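Local coordinates for MMACHC-like protein (Caenorhabditis elegans, PDB 5UJC) that binds cobalamin and probably removes its upper ligand, reductively with flavin and NADPH or by glutathione-dependent dealkylation, at residues F25-E37 and V189-E202. Numbering follows the deposited sequence.
Sequences FESHMFKIGSYNE and VLIFPNVKIPEFCE
Glu202 OE2 takes two hydrogen bonds where strand 25-31 passes into helix 32-39. Lys31 N reaches Glu202 OE2 at 2.8 Å in a nearly straight bond (164°). Ser34 OG, also 2.8 Å from Glu202 OE2, comes from above the carboxylate plane. The bend of Glu202 at chi2 (96°) brings the carboxylate over to this corner. Replacing Glu202 with an alanine is likely to leave Lys31 N and Ser34 OG without their shared acceptor and the Ser34 hydroxyl free to turn. Lys31 NZ bonds Phe200 O at 2.6 Å, nearly in line with the carbonyl. A water links the same NZ to Pro198 O. Met29 lays its methyl CE over the centre of one face of the Phe200 ring, with SD farther above that face, a Met-aromatic contact. Met29 SD also meets Ile197 CD1 at 3.9 Å. Phe30 CZ touches Val189 CG1 and Ile32 CD1 touches Ile191 CD1. Strand 53-60 lies between the two strands and pairs with 25-31; Cys137 of helix 134-140 packs on Phe30. The type I turn from Ile197 to Phe200 leads back to the edge strand of a four-stranded antiparallel sheet, in a family related to FMN-dependent nitroreductases.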
loop_
_atom_site.group_PDB
_atom_site.type_symbol
_atom_site.label_atom_id
_atom_site.label_comp_id
_atom_site.label_asym_id
_atom_site.label_seq_id
_atom_site.Cartn_x
_atom_site.Cartn_y
_atom_site.Cartn_z
ATOM N N PHE A 25 -2.803 -9.342 3.782
ATOM C CA PHE A 25 -2.479 -8.933 2.402
ATOM C C PHE A 25 -3.617 -9.203 1.449
ATOM O O PHE A 25 -4.356 -10.179 1.622
ATOM C CB PHE A 25 -1.238 -9.694 1.916
ATOM C CG PHE A 25 0.001 -9.407 2.719
ATOM C CD1 PHE A 25 0.761 -8.276 2.457
ATOM C CD2 PHE A 25 0.404 -10.262 3.754
ATOM C CE1 PHE A 25 1.906 -8.007 3.199
ATOM C CE2 PHE A 25 1.531 -9.991 4.489
ATOM C CZ PHE A 25 2.291 -8.868 4.212
ATOM N N GLU A 26 -3.704 -8.385 0.396
ATOM C CA GLU A 26 -4.599 -8.627 -0.741
ATOM C C GLU A 26 -3.799 -8.435 -2.010
ATOM O O GLU A 26 -2.916 -7.581 -2.047
ATOM C CB GLU A 26 -5.708 -7.558 -0.807
ATOM C CG GLU A 26 -6.735 -7.577 0.239
ATOM C CD GLU A 26 -7.893 -6.590 -0.076
ATOM O OE1 GLU A 26 -7.798 -5.700 -1.039
ATOM O OE2 GLU A 26 -8.896 -6.680 0.608
ATOM N N SER A 27 -4.190 -9.126 -3.083
ATOM C CA SER A 27 -3.617 -8.865 -4.395
ATOM C C SER A 27 -4.687 -8.611 -5.423
ATOM O O SER A 27 -5.799 -9.166 -5.347
ATOM C CB SER A 27 -2.668 -9.982 -4.846
ATOM O OG SER A 27 -3.352 -11.118 -5.266
ATOM N N HIS A 28 -4.334 -7.766 -6.407
ATOM C CA HIS A 28 -5.246 -7.359 -7.459
ATOM C C HIS A 28 -4.496 -7.338 -8.798
ATOM O O HIS A 28 -3.438 -6.716 -8.915
ATOM C CB HIS A 28 -5.787 -5.955 -7.169
ATOM C CG HIS A 28 -6.499 -5.853 -5.865
ATOM N ND1 HIS A 28 -7.857 -5.895 -5.765
ATOM C CD2 HIS A 28 -6.031 -5.726 -4.603
ATOM C CE1 HIS A 28 -8.206 -5.782 -4.494
ATOM N NE2 HIS A 28 -7.110 -5.713 -3.769
ATOM N N MET A 29 -5.045 -8.010 -9.802
ATOM C CA MET A 29 -4.406 -8.126 -11.095
ATOM C C MET A 29 -4.742 -6.921 -11.971
ATOM O O MET A 29 -5.880 -6.413 -11.951
ATOM C CB MET A 29 -4.828 -9.425 -11.773
ATOM C CG MET A 29 -3.992 -9.776 -12.992
ATOM S SD MET A 29 -4.181 -11.436 -13.602
ATOM C CE MET A 29 -5.795 -11.388 -14.248
ATOM N N PHE A 30 -3.773 -6.484 -12.776
ATOM C CA PHE A 30 -4.039 -5.474 -13.784
ATOM C C PHE A 30 -3.062 -5.563 -14.925
ATOM O O PHE A 30 -2.084 -6.299 -14.850
ATOM C CB PHE A 30 -4.035 -4.066 -13.170
ATOM C CG PHE A 30 -2.682 -3.605 -12.650
ATOM C CD1 PHE A 30 -2.199 -4.039 -11.418
ATOM C CD2 PHE A 30 -1.929 -2.685 -13.365
ATOM C CE1 PHE A 30 -0.970 -3.596 -10.945
ATOM C CE2 PHE A 30 -0.726 -2.223 -12.885
ATOM C CZ PHE A 30 -0.251 -2.661 -11.664
ATOM N N LYS A 31 -3.374 -4.863 -16.019
ATOM C CA LYS A 31 -2.516 -4.849 -17.188
ATOM C C LYS A 31 -1.638 -3.600 -17.135
ATOM O O LYS A 31 -2.116 -2.521 -16.843
ATOM C CB LYS A 31 -3.357 -4.838 -18.473
ATOM C CG LYS A 31 -4.242 -6.057 -18.641
ATOM C CD LYS A 31 -5.077 -5.976 -19.910
ATOM C CE LYS A 31 -6.157 -4.896 -19.829
ATOM N NZ LYS A 31 -7.293 -5.204 -20.738
ATOM N N ILE A 32 -0.385 -3.719 -17.531
ATOM C CA ILE A 32 0.489 -2.566 -17.542
ATOM C C ILE A 32 -0.090 -1.454 -18.438
ATOM O O ILE A 32 0.017 -0.277 -18.107
ATOM C CB ILE A 32 1.929 -2.938 -18.001
ATOM C CG1 ILE A 32 2.633 -3.806 -16.947
ATOM C CG2 ILE A 32 2.750 -1.685 -18.303
ATOM C CD1 ILE A 32 2.849 -3.128 -15.610
ATOM N N GLY A 33 -0.728 -1.830 -19.552
ATOM C CA GLY A 33 -1.328 -0.829 -20.446
ATOM C C GLY A 33 -2.359 0.062 -19.749
ATOM O O GLY A 33 -2.496 1.259 -20.076
ATOM N N SER A 34 -3.088 -0.503 -18.793
ATOM C CA SER A 34 -4.076 0.273 -18.047
ATOM C C SER A 34 -3.400 1.328 -17.197
ATOM O O SER A 34 -3.869 2.456 -17.106
ATOM C CB SER A 34 -4.917 -0.629 -17.178
ATOM O OG SER A 34 -5.633 -1.566 -17.971
ATOM N N TYR A 35 -2.282 0.968 -16.592
ATOM C CA TYR A 35 -1.497 1.924 -15.838
ATOM C C TYR A 35 -0.914 3.021 -16.749
ATOM O O TYR A 35 -1.012 4.216 -16.445
ATOM C CB TYR A 35 -0.365 1.204 -15.092
ATOM C CG TYR A 35 0.555 2.128 -14.327
ATOM C CD1 TYR A 35 0.262 2.519 -13.025
ATOM C CD2 TYR A 35 1.728 2.616 -14.912
ATOM C CE1 TYR A 35 1.093 3.349 -12.330
ATOM C CE2 TYR A 35 2.587 3.425 -14.211
ATOM C CZ TYR A 35 2.264 3.804 -12.922
ATOM O OH TYR A 35 3.102 4.630 -12.193
ATOM N N ASN A 36 -0.315 2.614 -17.847
ATOM C CA ASN A 36 0.308 3.576 -18.752
ATOM C C ASN A 36 -0.702 4.540 -19.354
ATOM O O ASN A 36 -0.392 5.710 -19.565
ATOM C CB ASN A 36 1.086 2.861 -19.835
ATOM C CG ASN A 36 2.400 2.286 -19.333
ATOM O OD1 ASN A 36 2.884 2.653 -18.257
ATOM N ND2 ASN A 36 3.008 1.417 -20.135
ATOM N N GLU A 37 -1.905 4.041 -19.658
ATOM C CA GLU A 37 -2.992 4.913 -20.152
ATOM C C GLU A 37 -3.349 5.984 -19.107
ATOM O O GLU A 37 -3.582 7.146 -19.451
ATOM C CB GLU A 37 -4.242 4.072 -20.537
ATOM C CG GLU A 37 -5.473 4.888 -20.964
ATOM C CD GLU A 37 -6.742 4.039 -21.111
ATOM O OE1 GLU A 37 -6.845 2.955 -20.464
ATOM O OE2 GLU A 37 -7.650 4.466 -21.858
ATOM N N VAL A 189 4.194 -3.913 -6.315
ATOM C CA VAL A 189 3.678 -4.399 -7.563
ATOM C C VAL A 189 4.668 -5.394 -8.148
ATOM O O VAL A 189 5.871 -5.135 -8.192
ATOM C CB VAL A 189 3.438 -3.252 -8.569
ATOM C CG1 VAL A 189 3.209 -3.800 -9.970
ATOM C CG2 VAL A 189 2.256 -2.376 -8.133
ATOM N N LEU A 190 4.146 -6.543 -8.540
ATOM C CA LEU A 190 4.892 -7.571 -9.259
ATOM C C LEU A 190 4.552 -7.483 -10.729
ATOM O O LEU A 190 3.376 -7.413 -11.087
ATOM C CB LEU A 190 4.520 -8.951 -8.745
ATOM C CG LEU A 190 4.600 -9.197 -7.252
ATOM C CD1 LEU A 190 4.121 -10.595 -6.928
ATOM C CD2 LEU A 190 5.967 -8.979 -6.703
ATOM N N ILE A 191 5.571 -7.425 -11.571
ATOM C CA ILE A 191 5.362 -7.357 -13.015
ATOM C C ILE A 191 5.962 -8.617 -13.632
ATOM O O ILE A 191 7.072 -8.986 -13.310
ATOM C CB ILE A 191 6.031 -6.105 -13.610
ATOM C CG1 ILE A 191 5.508 -4.839 -12.898
ATOM C CG2 ILE A 191 5.773 -6.020 -15.129
ATOM C CD1 ILE A 191 6.172 -3.538 -13.338
ATOM N N PHE A 192 5.202 -9.255 -14.527
ATOM C CA PHE A 192 5.589 -10.533 -15.153
ATOM C C PHE A 192 5.779 -10.338 -16.657
ATOM O O PHE A 192 4.827 -10.469 -17.433
ATOM C CB PHE A 192 4.527 -11.566 -14.875
ATOM C CG PHE A 192 4.310 -11.813 -13.403
ATOM C CD1 PHE A 192 5.064 -12.751 -12.730
ATOM C CD2 PHE A 192 3.387 -11.066 -12.685
ATOM C CE1 PHE A 192 4.902 -12.933 -11.368
ATOM C CE2 PHE A 192 3.230 -11.263 -11.315
ATOM C CZ PHE A 192 3.990 -12.186 -10.671
ATOM N N PRO A 193 7.007 -9.992 -17.079
ATOM C CA PRO A 193 7.185 -9.544 -18.458
ATOM C C PRO A 193 6.844 -10.585 -19.514
ATOM O O PRO A 193 6.562 -10.211 -20.658
ATOM C CB PRO A 193 8.688 -9.185 -18.522
ATOM C CG PRO A 193 9.063 -8.887 -17.122
ATOM C CD PRO A 193 8.235 -9.819 -16.282
ATOM N N ASN A 194 6.885 -11.874 -19.150
ATOM C CA ASN A 194 6.589 -12.948 -20.110
ATOM C C ASN A 194 5.151 -13.446 -20.067
ATOM O O ASN A 194 4.816 -14.395 -20.773
ATOM C CB ASN A 194 7.548 -14.140 -19.895
ATOM C CG ASN A 194 9.003 -13.761 -20.087
ATOM O OD1 ASN A 194 9.874 -14.179 -19.322
ATOM N ND2 ASN A 194 9.274 -12.956 -21.100
ATOM N N VAL A 195 4.290 -12.788 -19.279
ATOM C CA VAL A 195 2.920 -13.227 -19.130
ATOM C C VAL A 195 1.980 -12.146 -19.661
ATOM O O VAL A 195 1.957 -11.029 -19.154
ATOM C CB VAL A 195 2.569 -13.545 -17.658
ATOM C CG1 VAL A 195 1.135 -13.994 -17.554
ATOM C CG2 VAL A 195 3.518 -14.602 -17.102
ATOM N N LYS A 196 1.225 -12.491 -20.698
ATOM C CA LYS A 196 0.330 -11.553 -21.365
ATOM C C LYS A 196 -1.139 -11.963 -21.123
ATOM O O LYS A 196 -1.511 -13.142 -21.261
ATOM C CB LYS A 196 0.625 -11.509 -22.870
ATOM C CG LYS A 196 2.090 -11.294 -23.220
ATOM C CD LYS A 196 2.631 -9.991 -22.674
ATOM C CE LYS A 196 4.111 -9.812 -23.009
ATOM N NZ LYS A 196 4.352 -9.779 -24.476
ATOM N N ILE A 197 -1.950 -10.976 -20.744
ATOM C CA ILE A 197 -3.335 -11.185 -20.360
ATOM C C ILE A 197 -4.248 -10.185 -21.103
ATOM O O ILE A 197 -5.045 -9.474 -20.496
ATOM C CB ILE A 197 -3.514 -11.096 -18.797
ATOM C CG1 ILE A 197 -2.907 -9.802 -18.249
ATOM C CG2 ILE A 197 -2.874 -12.315 -18.112
ATOM C CD1 ILE A 197 -3.397 -9.442 -16.841
ATOM N N PRO A 198 -4.135 -10.143 -22.436
ATOM C CA PRO A 198 -4.893 -9.127 -23.206
ATOM C C PRO A 198 -6.426 -9.207 -23.035
ATOM O O PRO A 198 -7.107 -8.192 -23.160
ATOM C CB PRO A 198 -4.518 -9.443 -24.646
ATOM C CG PRO A 198 -4.180 -10.905 -24.621
ATOM C CD PRO A 198 -3.439 -11.082 -23.325
ATOM N N GLU A 199 -6.940 -10.388 -22.705
ATOM C CA GLU A 199 -8.380 -10.594 -22.567
ATOM C C GLU A 199 -8.908 -10.164 -21.193
ATOM O O GLU A 199 -10.114 -10.139 -20.978
ATOM C CB GLU A 199 -8.744 -12.072 -22.831
ATOM C CG GLU A 199 -8.175 -13.094 -21.806
ATOM C CD GLU A 199 -6.820 -13.691 -22.223
ATOM O OE1 GLU A 199 -6.770 -14.904 -22.586
ATOM O OE2 GLU A 199 -5.808 -12.966 -22.151
ATOM N N PHE A 200 -8.001 -9.829 -20.263
ATOM C CA PHE A 200 -8.404 -9.513 -18.907
ATOM C C PHE A 200 -9.004 -8.107 -18.824
ATOM O O PHE A 200 -8.460 -7.140 -19.386
ATOM C CB PHE A 200 -7.223 -9.620 -17.967
ATOM C CG PHE A 200 -7.575 -9.372 -16.517
ATOM C CD1 PHE A 200 -8.412 -10.242 -15.833
ATOM C CD2 PHE A 200 -7.094 -8.245 -15.847
ATOM C CE1 PHE A 200 -8.736 -10.024 -14.507
ATOM C CE2 PHE A 200 -7.402 -8.039 -14.510
ATOM C CZ PHE A 200 -8.229 -8.926 -13.844
ATOM N N CYS A 201 -10.103 -7.995 -18.094
ATOM C CA CYS A 201 -10.757 -6.701 -17.845
ATOM C C CYS A 201 -10.790 -6.434 -16.371
ATOM O O CYS A 201 -11.448 -7.151 -15.623
ATOM C CB CYS A 201 -12.195 -6.716 -18.391
ATOM S SG CYS A 201 -12.314 -6.888 -20.181
ATOM N N GLU A 202 -10.065 -5.406 -15.943
ATOM C CA GLU A 202 -10.043 -5.009 -14.535
ATOM C C GLU A 202 -11.436 -4.588 -14.072
ATOM O O GLU A 202 -12.141 -3.914 -14.786
ATOM C CB GLU A 202 -9.076 -3.840 -14.326
ATOM C CG GLU A 202 -7.617 -4.153 -14.640
ATOM C CD GLU A 202 -7.188 -3.752 -16.032
ATOM O OE1 GLU A 202 -8.058 -3.426 -16.888
ATOM O OE2 GLU A 202 -5.980 -3.767 -16.283
HETATM O O HOH W 1 -6.438 -5.689 -23.534
#